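PDB 3MOI: probable dehydrogenase from Bordetella bronchiseptica, which is probably an NAD(P)-dependent oxidoreductase of the GFO/IDH/MocA family, although its substrate is not known. Local coordinates for residues Tyr158-Leu166 and Glu270-Tyr278. Residues are numbered along the deposited sequence; the frame is centred on the assembly and turned at random.
Sequences YRPRRPEEL and EAELRRSRY
E270 OE2 has two partners: the backbone N of R161 donates a hydrogen bond to it across 2.6 Å, and the guanidinium of R208 pairs with it in a salt bridge. The bond from R161 N is moderately bent, 150° at the hydrogen, and arrives on the anti lone pair of the carboxylate oxygen. E270 reaches the loop because CG stands anti to its backbone N (chi1 -172°) and the chain stays extended beyond it, which carries the acid from the first turn of helix 270-278 up to the loop backbone. One turn on, R274 bends sharply at chi2 and curls round the carbonyl oxygen of P160; its guanidinium ends among charged groups of the loop. E165 OE1 lies over one face of that guanidinium, 3.4 Å from R274 NH1, so the attraction is purely one of charge, with no N-H aimed at the oxygen. The same carboxylate holds R161 NH1 through OE2 at 3.2 Å and accepts the backbone N of R162 through OE1, at 2.8 Å. E165 thus links R161 and R274, and its negative charge probably offsets the closeness of R161 NH1 to R274 NH2, 3.5 Å apart; R161 also donates to F156 O. The apolar side rests on P160, whose CG meets L273 CD1 at 3.8 Å while CD faces the edge of the Y278 ring at CE2, 4.0 Å away. This surface contact joins the loop that follows strand 145-153 of the large mixed sheet to helix 270-278. L273 also touches V262 of the neighbouring helix 258-265, and Y278 meets F12, at the start of helix 12-24 in the Rossmann domain, edge-to-face.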
loop_
_atom_site.group_PDB
_atom_site.type_symbol
_atom_site.label_atom_id
_atom_site.label_comp_id
_atom_site.label_asym_id
_atom_site.label_seq_id
_atom_site.Cartn_x
_atom_site.Cartn_y
_atom_site.Cartn_z
ATOM N N TYR A 158 -18.802 -1.328 -10.152
ATOM C CA TYR A 158 -20.233 -1.452 -9.989
ATOM C C TYR A 158 -21.000 -0.135 -10.177
ATOM O O TYR A 158 -22.137 -0.058 -9.809
ATOM C CB TYR A 158 -20.551 -2.131 -8.656
ATOM C CG TYR A 158 -20.028 -3.559 -8.667
ATOM C CD1 TYR A 158 -20.794 -4.611 -9.166
ATOM C CD2 TYR A 158 -18.737 -3.844 -8.267
ATOM C CE1 TYR A 158 -20.293 -5.925 -9.210
ATOM C CE2 TYR A 158 -18.245 -5.137 -8.318
ATOM C CZ TYR A 158 -19.030 -6.163 -8.786
ATOM O OH TYR A 158 -18.501 -7.421 -8.806
ATOM N N ARG A 159 -20.377 0.879 -10.768
ATOM C CA ARG A 159 -21.106 2.040 -11.230
ATOM C C ARG A 159 -21.796 1.627 -12.528
ATOM O O ARG A 159 -21.433 0.640 -13.138
ATOM C CB ARG A 159 -20.152 3.209 -11.482
ATOM C CG ARG A 159 -19.249 3.487 -10.306
ATOM C CD ARG A 159 -18.516 4.787 -10.415
ATOM N NE ARG A 159 -17.510 4.858 -9.363
ATOM C CZ ARG A 159 -16.314 5.448 -9.453
ATOM N NH1 ARG A 159 -15.926 6.077 -10.561
ATOM N NH2 ARG A 159 -15.493 5.387 -8.408
ATOM N N PRO A 160 -22.835 2.347 -12.929
ATOM C CA PRO A 160 -23.589 1.961 -14.114
ATOM C C PRO A 160 -22.811 2.073 -15.430
ATOM O O PRO A 160 -22.327 3.136 -15.742
ATOM C CB PRO A 160 -24.763 2.950 -14.104
ATOM C CG PRO A 160 -24.975 3.251 -12.678
ATOM C CD PRO A 160 -23.604 3.261 -12.067
ATOM N N ARG A 161 -22.766 0.987 -16.206
ATOM C CA ARG A 161 -21.921 0.899 -17.388
ATOM C C ARG A 161 -22.627 0.366 -18.614
ATOM O O ARG A 161 -23.539 -0.458 -18.526
ATOM C CB ARG A 161 -20.761 -0.047 -17.114
ATOM C CG ARG A 161 -19.921 0.294 -15.917
ATOM C CD ARG A 161 -18.843 1.321 -16.222
ATOM N NE ARG A 161 -18.170 1.689 -14.978
ATOM C CZ ARG A 161 -17.557 2.850 -14.744
ATOM N NH1 ARG A 161 -17.497 3.826 -15.658
ATOM N NH2 ARG A 161 -17.002 3.042 -13.553
ATOM N N ARG A 162 -22.154 0.808 -19.766
ATOM C CA ARG A 162 -22.564 0.235 -21.019
ATOM C C ARG A 162 -21.778 -1.068 -21.175
ATOM O O ARG A 162 -20.682 -1.202 -20.626
ATOM C CB ARG A 162 -22.284 1.227 -22.160
ATOM C CG ARG A 162 -23.161 2.496 -22.091
ATOM C CD ARG A 162 -22.995 3.388 -23.329
ATOM N NE ARG A 162 -23.915 4.555 -23.373
ATOM C CZ ARG A 162 -23.679 5.773 -22.855
ATOM N NH1 ARG A 162 -22.550 6.059 -22.195
ATOM N NH2 ARG A 162 -24.590 6.722 -23.004
ATOM N N PRO A 163 -22.326 -2.037 -21.911
ATOM C CA PRO A 163 -21.683 -3.347 -21.951
ATOM C C PRO A 163 -20.316 -3.367 -22.622
ATOM O O PRO A 163 -19.469 -4.158 -22.232
ATOM C CB PRO A 163 -22.698 -4.222 -22.689
ATOM C CG PRO A 163 -23.400 -3.255 -23.617
ATOM C CD PRO A 163 -23.433 -1.930 -22.874
ATOM N N GLU A 164 -20.046 -2.498 -23.576
ATOM C CA GLU A 164 -18.655 -2.366 -24.034
ATOM C C GLU A 164 -17.646 -1.906 -22.944
ATOM O O GLU A 164 -16.435 -2.156 -23.065
ATOM C CB GLU A 164 -18.553 -1.435 -25.226
ATOM C CG GLU A 164 -19.052 0.021 -24.958
ATOM C CD GLU A 164 -20.529 0.269 -25.396
ATOM O OE1 GLU A 164 -21.374 -0.705 -25.352
ATOM O OE2 GLU A 164 -20.797 1.452 -25.777
ATOM N N GLU A 165 -18.103 -1.224 -21.899
ATOM C CA GLU A 165 -17.181 -0.834 -20.829
ATOM C C GLU A 165 -16.770 -2.002 -19.915
ATOM O O GLU A 165 -15.894 -1.808 -19.051
ATOM C CB GLU A 165 -17.804 0.231 -19.949
ATOM C CG GLU A 165 -17.953 1.578 -20.550
ATOM C CD GLU A 165 -18.671 2.502 -19.573
ATOM O OE1 GLU A 165 -19.906 2.488 -19.552
ATOM O OE2 GLU A 165 -18.002 3.218 -18.805
ATOM N N LEU A 166 -17.433 -3.164 -20.052
ATOM C CA LEU A 166 -17.038 -4.422 -19.353
ATOM C C LEU A 166 -16.331 -5.426 -20.293
ATOM O O LEU A 166 -16.433 -6.657 -20.111
ATOM C CB LEU A 166 -18.245 -5.093 -18.661
ATOM C CG LEU A 166 -19.072 -4.116 -17.814
ATOM C CD1 LEU A 166 -20.402 -4.716 -17.346
ATOM C CD2 LEU A 166 -18.231 -3.587 -16.654
ATOM N N GLU A 270 -29.231 -1.618 -17.612
ATOM C CA GLU A 270 -28.172 -0.818 -16.971
ATOM C C GLU A 270 -27.579 0.341 -17.829
ATOM O O GLU A 270 -27.259 1.416 -17.319
ATOM C CB GLU A 270 -27.063 -1.780 -16.545
ATOM C CG GLU A 270 -25.992 -1.177 -15.715
ATOM C CD GLU A 270 -24.745 -2.023 -15.712
ATOM O OE1 GLU A 270 -24.835 -3.216 -15.367
ATOM O OE2 GLU A 270 -23.665 -1.489 -16.063
ATOM N N ALA A 271 -27.428 0.105 -19.125
ATOM C CA ALA A 271 -26.953 1.132 -20.045
ATOM C C ALA A 271 -27.821 2.413 -19.906
ATOM O O ALA A 271 -27.289 3.526 -19.881
ATOM C CB ALA A 271 -26.959 0.584 -21.498
ATOM N N GLU A 272 -29.147 2.236 -19.782
ATOM C CA GLU A 272 -30.096 3.347 -19.560
ATOM C C GLU A 272 -29.857 4.073 -18.246
ATOM O O GLU A 272 -29.942 5.303 -18.193
ATOM C CB GLU A 272 -31.581 2.858 -19.560
ATOM C CG GLU A 272 -32.441 3.299 -20.765
ATOM C CD GLU A 272 -32.681 4.845 -20.901
ATOM O OE1 GLU A 272 -33.600 5.383 -20.225
ATOM O OE2 GLU A 272 -31.975 5.505 -21.717
ATOM N N LEU A 273 -29.615 3.324 -17.175
ATOM C CA LEU A 273 -29.347 3.978 -15.915
ATOM C C LEU A 273 -28.109 4.855 -16.110
ATOM O O LEU A 273 -28.055 5.989 -15.606
ATOM C CB LEU A 273 -29.114 2.977 -14.801
ATOM C CG LEU A 273 -29.578 3.415 -13.407
ATOM C CD1 LEU A 273 -28.729 2.690 -12.369
ATOM C CD2 LEU A 273 -29.551 4.937 -13.161
ATOM N N ARG A 274 -27.147 4.328 -16.878
ATOM C CA ARG A 274 -25.890 4.998 -17.122
ATOM C C ARG A 274 -26.137 6.371 -17.780
ATOM O O ARG A 274 -25.816 7.431 -17.214
ATOM C CB ARG A 274 -24.963 4.074 -17.972
ATOM C CG ARG A 274 -23.487 4.519 -18.184
ATOM C CD ARG A 274 -23.093 5.612 -17.195
ATOM N NE ARG A 274 -21.672 5.831 -16.887
ATOM C CZ ARG A 274 -20.658 5.890 -17.738
ATOM N NH1 ARG A 274 -20.806 5.699 -19.043
ATOM N NH2 ARG A 274 -19.481 6.161 -17.249
ATOM N N ARG A 275 -26.753 6.362 -18.950
ATOM C CA ARG A 275 -26.935 7.611 -19.664
ATOM C C ARG A 275 -27.973 8.551 -19.056
ATOM O O ARG A 275 -27.898 9.742 -19.305
ATOM C CB ARG A 275 -27.209 7.379 -21.150
ATOM C CG ARG A 275 -28.587 6.989 -21.485
ATOM C CD ARG A 275 -29.159 7.818 -22.636
ATOM N NE ARG A 275 -30.609 7.762 -22.526
ATOM C CZ ARG A 275 -31.374 8.694 -21.961
ATOM N NH1 ARG A 275 -32.685 8.491 -21.892
ATOM N NH2 ARG A 275 -30.857 9.829 -21.486
ATOM N N SER A 276 -28.903 8.035 -18.252
ATOM C CA SER A 276 -29.919 8.895 -17.601
ATOM C C SER A 276 -29.423 9.503 -16.282
ATOM O O SER A 276 -29.968 10.511 -15.827
ATOM C CB SER A 276 -31.285 8.169 -17.403
ATOM O OG SER A 276 -31.264 7.243 -16.320
ATOM N N ARG A 277 -28.418 8.890 -15.657
ATOM C CA ARG A 277 -27.889 9.422 -14.399
ATOM C C ARG A 277 -26.699 10.346 -14.636
ATOM O O ARG A 277 -26.575 11.402 -14.007
ATOM C CB ARG A 277 -27.477 8.322 -13.432
ATOM C CG ARG A 277 -27.529 8.849 -12.008
ATOM C CD ARG A 277 -26.561 8.194 -11.061
ATOM N NE ARG A 277 -27.207 7.401 -10.008
ATOM C CZ ARG A 277 -26.536 6.846 -8.987
ATOM N NH1 ARG A 277 -25.212 7.019 -8.901
ATOM N NH2 ARG A 277 -27.177 6.111 -8.055
ATOM N N TYR A 278 -25.819 9.927 -15.533
ATOM C CA TYR A 278 -24.574 10.652 -15.779
ATOM C C TYR A 278 -24.646 11.559 -17.049
ATOM O O TYR A 278 -23.708 12.285 -17.363
ATOM C CB TYR A 278 -23.390 9.650 -15.811
ATOM C CG TYR A 278 -23.046 9.036 -14.435
ATOM C CD1 TYR A 278 -22.307 9.750 -13.490
ATOM C CD2 TYR A 278 -23.471 7.756 -14.089
ATOM C CE1 TYR A 278 -21.997 9.209 -12.249
ATOM C CE2 TYR A 278 -23.156 7.200 -12.846
ATOM C CZ TYR A 278 -22.422 7.932 -11.933
ATOM O OH TYR A 278 -22.126 7.390 -10.708
#